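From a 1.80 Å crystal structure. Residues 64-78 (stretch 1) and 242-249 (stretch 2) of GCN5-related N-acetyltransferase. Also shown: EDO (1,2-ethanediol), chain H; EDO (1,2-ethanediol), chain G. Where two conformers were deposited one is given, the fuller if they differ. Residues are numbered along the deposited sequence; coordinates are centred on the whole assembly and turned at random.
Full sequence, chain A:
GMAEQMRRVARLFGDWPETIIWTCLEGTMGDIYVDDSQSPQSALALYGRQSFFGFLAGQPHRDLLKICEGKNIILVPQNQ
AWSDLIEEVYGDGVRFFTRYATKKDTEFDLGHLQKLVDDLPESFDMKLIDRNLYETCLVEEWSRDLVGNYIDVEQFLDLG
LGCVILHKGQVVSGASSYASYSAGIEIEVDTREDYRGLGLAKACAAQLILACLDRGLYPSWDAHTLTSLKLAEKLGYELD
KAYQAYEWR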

# COMPACT_ATOMS: atom_id res chain seq x y z
N LEU A 64 -16.75 2.65 -19.92
CA LEU A 64 -16.61 2.47 -18.48
C LEU A 64 -17.98 2.50 -17.76
O LEU A 64 -18.22 1.79 -16.77
CB LEU A 64 -15.63 3.51 -17.90
CG LEU A 64 -14.14 3.39 -18.29
CD1 LEU A 64 -13.31 4.50 -17.65
CD2 LEU A 64 -13.56 2.00 -17.94
N LEU A 65 -18.88 3.35 -18.24
CA LEU A 65 -20.26 3.42 -17.73
C LEU A 65 -20.97 2.08 -17.95
O LEU A 65 -21.76 1.60 -17.12
CB LEU A 65 -21.03 4.53 -18.42
CG LEU A 65 -20.50 5.95 -18.21
CD1 LEU A 65 -21.21 7.02 -18.98
CD2 LEU A 65 -20.57 6.28 -16.69
N LYS A 66 -20.68 1.44 -19.08
CA LYS A 66 -21.31 0.15 -19.36
C LYS A 66 -20.98 -0.92 -18.32
O LYS A 66 -21.84 -1.73 -17.97
CB LYS A 66 -20.91 -0.36 -20.74
CG LYS A 66 -21.53 0.48 -21.83
CD LYS A 66 -21.18 -0.04 -23.20
CE LYS A 66 -21.88 0.78 -24.28
NZ LYS A 66 -21.85 0.07 -25.60
N ILE A 67 -19.74 -0.89 -17.82
CA ILE A 67 -19.29 -1.82 -16.81
C ILE A 67 -20.13 -1.66 -15.54
O ILE A 67 -20.31 -2.61 -14.78
CB ILE A 67 -17.79 -1.59 -16.43
CG1 ILE A 67 -16.86 -1.80 -17.62
CG2 ILE A 67 -17.35 -2.51 -15.30
CD1 ILE A 67 -15.43 -1.46 -17.32
N CYS A 68 -20.64 -0.46 -15.30
CA CYS A 68 -21.46 -0.20 -14.14
C CYS A 68 -22.91 -0.59 -14.28
O CYS A 68 -23.63 -0.61 -13.30
CB CYS A 68 -21.39 1.29 -13.80
SG CYS A 68 -19.73 1.86 -13.49
N GLU A 69 -23.35 -0.89 -15.50
CA GLU A 69 -24.76 -1.18 -15.74
C GLU A 69 -25.18 -2.48 -15.11
O GLU A 69 -24.40 -3.41 -15.03
CB GLU A 69 -25.05 -1.23 -17.24
CG GLU A 69 -24.95 0.09 -17.90
CD GLU A 69 -25.11 -0.00 -19.41
OE1 GLU A 69 -25.46 -1.08 -19.87
OE2 GLU A 69 -24.85 0.99 -20.12
N GLY A 70 -26.43 -2.53 -14.66
CA GLY A 70 -26.97 -3.73 -14.05
C GLY A 70 -26.46 -4.05 -12.66
O GLY A 70 -26.54 -5.21 -12.21
N LYS A 71 -25.92 -3.04 -11.97
CA LYS A 71 -25.43 -3.20 -10.61
C LYS A 71 -26.12 -2.23 -9.67
O LYS A 71 -26.53 -1.15 -10.07
CB LYS A 71 -23.93 -2.95 -10.55
CG LYS A 71 -23.11 -3.94 -11.32
CD LYS A 71 -21.64 -3.58 -11.21
CE LYS A 71 -20.78 -4.64 -11.76
NZ LYS A 71 -21.03 -4.89 -13.21
N ASN A 72 -26.25 -2.64 -8.41
CA ASN A 72 -26.79 -1.78 -7.38
C ASN A 72 -25.66 -0.80 -7.03
O ASN A 72 -24.96 -0.99 -6.04
CB ASN A 72 -27.19 -2.63 -6.19
CG ASN A 72 -27.75 -1.82 -5.05
OD1 ASN A 72 -28.25 -0.70 -5.26
ND2 ASN A 72 -27.65 -2.37 -3.82
N ILE A 73 -25.53 0.25 -7.83
CA ILE A 73 -24.33 1.13 -7.81
C ILE A 73 -24.56 2.60 -7.68
O ILE A 73 -25.56 3.13 -8.18
CB ILE A 73 -23.51 0.89 -9.15
CG1 ILE A 73 -22.13 1.51 -9.10
CG2 ILE A 73 -24.26 1.43 -10.35
CD1 ILE A 73 -21.12 0.88 -10.02
N ILE A 74 -23.66 3.27 -6.93
CA ILE A 74 -23.61 4.73 -6.87
C ILE A 74 -22.45 5.15 -7.81
O ILE A 74 -21.29 4.75 -7.60
CB ILE A 74 -23.43 5.33 -5.42
CG1 ILE A 74 -24.60 4.88 -4.50
CG2 ILE A 74 -23.29 6.88 -5.48
CD1 ILE A 74 -24.43 5.30 -2.99
N LEU A 75 -22.79 5.89 -8.88
CA LEU A 75 -21.83 6.43 -9.83
C LEU A 75 -21.37 7.79 -9.33
O LEU A 75 -22.21 8.67 -9.06
CB LEU A 75 -22.45 6.66 -11.20
CG LEU A 75 -23.07 5.46 -11.87
CD1 LEU A 75 -23.58 5.86 -13.25
CD2 LEU A 75 -22.05 4.37 -11.97
N VAL A 76 -20.06 7.98 -9.22
CA VAL A 76 -19.53 9.25 -8.76
C VAL A 76 -18.61 9.86 -9.82
O VAL A 76 -17.48 9.44 -9.97
CB VAL A 76 -18.78 9.12 -7.42
CG1 VAL A 76 -18.35 10.55 -6.97
CG2 VAL A 76 -19.64 8.40 -6.34
N PRO A 77 -19.09 10.88 -10.55
CA PRO A 77 -18.29 11.53 -11.56
C PRO A 77 -17.21 12.46 -10.99
O PRO A 77 -17.51 13.27 -10.11
CB PRO A 77 -19.29 12.40 -12.30
CG PRO A 77 -20.37 12.66 -11.37
CD PRO A 77 -20.45 11.47 -10.46
N GLN A 78 -16.00 12.36 -11.51
CA GLN A 78 -14.92 13.21 -11.06
C GLN A 78 -15.23 14.64 -11.42
O GLN A 78 -14.86 15.57 -10.70
CB GLN A 78 -13.64 12.83 -11.77
CG GLN A 78 -12.44 13.71 -11.42
CD GLN A 78 -11.17 13.26 -12.11
OE1 GLN A 78 -11.15 12.97 -13.34
NE2 GLN A 78 -10.09 13.20 -11.35
C1 EDO H . -19.08 16.23 -10.71
O1 EDO H . -17.86 16.50 -10.03
C2 EDO H . -19.61 17.54 -11.26
O2 EDO H . -19.97 18.35 -10.13
C1 EDO G . -12.54 16.17 -7.54
O1 EDO G . -11.29 15.54 -7.86
C2 EDO G . -13.61 15.13 -7.30
O2 EDO G . -14.88 15.71 -7.52
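Stretch 2 242-249: AYQAYEWR

Stretch 2 is extended, continuing a strand that begins earlier in the chain and runs through Trp 248; from Ala 242 to Trp 248 every phi is negative (-75° to -144°) and every psi lies between 138° and 160°. Stretch 1 changes form along its length: a helix that begins earlier in the chain gives way to a type II turn from Cys 68 to Lys 71, with Gly 70 at a positive phi of 73°, and a strand then reaches Pro 77. The two strands run antiparallel, their N-to-C directions 146° apart and their axes approaching to 4.6 Å. The register is fixed by CA-CA distances of 5.1 Å for Ile 74 and Glu 247, 5.0 Å for Leu 75 and Tyr 246, and 4.9 Å for Val 76 and Ala 245.

Leu 75 and Tyr 246 form the hydrogen-bonded pair: Leu 75 N donates to Tyr 246 O at 2.7 Å (160° at the hydrogen), and Tyr 246 N donates to Leu 75 O at 2.9 Å (153°). Water 1 donates to Ile 73 O (2.6 Å) and accepts from Trp 248 N (2.9 Å); water 2 donates to Pro 77 O (2.7 Å) and Gln 244 O (2.8 Å).

Of all the residues, Trp 248 has the largest area covered by the other stretch, 136 Å². Trp 248 NE1 donates to Cys 68 O at 3.1 Å (152°), tying the strand to the turn. Leu 75 CD1 lies over one face of the Trp 248 indole, 4.3 Å from the centroid of its six-membered ring and 27° off the normal. Leu 75 and Tyr 246 share a sheet face, CB to CB 4.1 Å, while Pro 77 CG meets the Tyr 246 ring edge at CE1, 4.1 Å away. Elsewhere, Ile 74 CG2 packs on Ala 245 CB at 3.8 Å, and Val 76 CG1 approaches Tyr 243 CE1 obliquely at 3.7 Å.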

# COMPACT_ATOMS: atom_id res chain seq x y z
N ALA A 242 -20.46 19.27 -0.89
CA ALA A 242 -21.54 18.53 -1.47
C ALA A 242 -20.98 18.07 -2.81
O ALA A 242 -20.18 18.78 -3.40
CB ALA A 242 -22.72 19.44 -1.70
N TYR A 243 -21.34 16.88 -3.26
CA TYR A 243 -20.87 16.43 -4.56
C TYR A 243 -21.95 15.65 -5.32
O TYR A 243 -22.88 15.13 -4.71
CB TYR A 243 -19.57 15.64 -4.41
CG TYR A 243 -19.66 14.27 -3.79
CD1 TYR A 243 -19.99 13.18 -4.55
CD2 TYR A 243 -19.30 14.04 -2.47
CE1 TYR A 243 -20.04 11.94 -4.01
CE2 TYR A 243 -19.34 12.76 -1.92
CZ TYR A 243 -19.71 11.72 -2.72
OH TYR A 243 -19.75 10.44 -2.26
N GLN A 244 -21.83 15.61 -6.64
CA GLN A 244 -22.78 14.91 -7.50
C GLN A 244 -22.64 13.39 -7.51
O GLN A 244 -21.54 12.85 -7.60
CB GLN A 244 -22.65 15.38 -8.97
CG GLN A 244 -22.92 16.89 -9.20
CD GLN A 244 -22.99 17.27 -10.68
OE1 GLN A 244 -23.01 16.40 -11.57
NE2 GLN A 244 -23.03 18.58 -10.95
N ALA A 245 -23.77 12.71 -7.47
CA ALA A 245 -23.83 11.25 -7.54
C ALA A 245 -25.05 10.85 -8.34
O ALA A 245 -26.01 11.65 -8.47
CB ALA A 245 -23.85 10.60 -6.11
N TYR A 246 -24.99 9.63 -8.87
CA TYR A 246 -26.07 9.02 -9.65
C TYR A 246 -26.29 7.56 -9.28
O TYR A 246 -25.35 6.87 -8.90
CB TYR A 246 -25.75 9.08 -11.16
CG TYR A 246 -25.64 10.46 -11.76
CD1 TYR A 246 -24.43 11.15 -11.77
CD2 TYR A 246 -26.74 11.06 -12.36
CE1 TYR A 246 -24.32 12.39 -12.34
CE2 TYR A 246 -26.63 12.31 -12.93
CZ TYR A 246 -25.44 12.98 -12.90
OH TYR A 246 -25.38 14.23 -13.45
N GLU A 247 -27.53 7.11 -9.41
CA GLU A 247 -27.94 5.72 -9.29
C GLU A 247 -28.81 5.41 -10.48
O GLU A 247 -29.42 6.31 -11.05
CB GLU A 247 -28.86 5.53 -8.13
CG GLU A 247 -28.19 5.40 -6.81
CD GLU A 247 -29.18 5.57 -5.69
OE1 GLU A 247 -30.39 5.77 -5.99
OE2 GLU A 247 -28.75 5.52 -4.52
N TRP A 248 -28.95 4.13 -10.78
CA TRP A 248 -29.87 3.72 -11.83
C TRP A 248 -31.28 3.86 -11.27
O TRP A 248 -31.49 3.69 -10.06
CB TRP A 248 -29.63 2.29 -12.27
CG TRP A 248 -28.24 1.96 -12.75
CD1 TRP A 248 -27.47 0.95 -12.31
CD2 TRP A 248 -27.46 2.65 -13.74
NE1 TRP A 248 -26.28 0.93 -12.96
CE2 TRP A 248 -26.24 1.98 -13.84
CE3 TRP A 248 -27.70 3.77 -14.56
CZ2 TRP A 248 -25.26 2.36 -14.72
CZ3 TRP A 248 -26.71 4.15 -15.44
CH2 TRP A 248 -25.51 3.45 -15.52
N ARG A 249 -32.21 4.28 -12.13
CA ARG A 249 -33.64 4.39 -11.84
C ARG A 249 -34.27 3.31 -12.66
O ARG A 249 -33.93 3.19 -13.86
CB ARG A 249 -34.29 5.72 -12.29
CG ARG A 249 -34.43 6.80 -11.25
OXT ARG A 249 -35.15 2.62 -12.17
O HOH W 1 -27.83 2.09 -8.98
O HOH W 2 -19.04 13.99 -7.99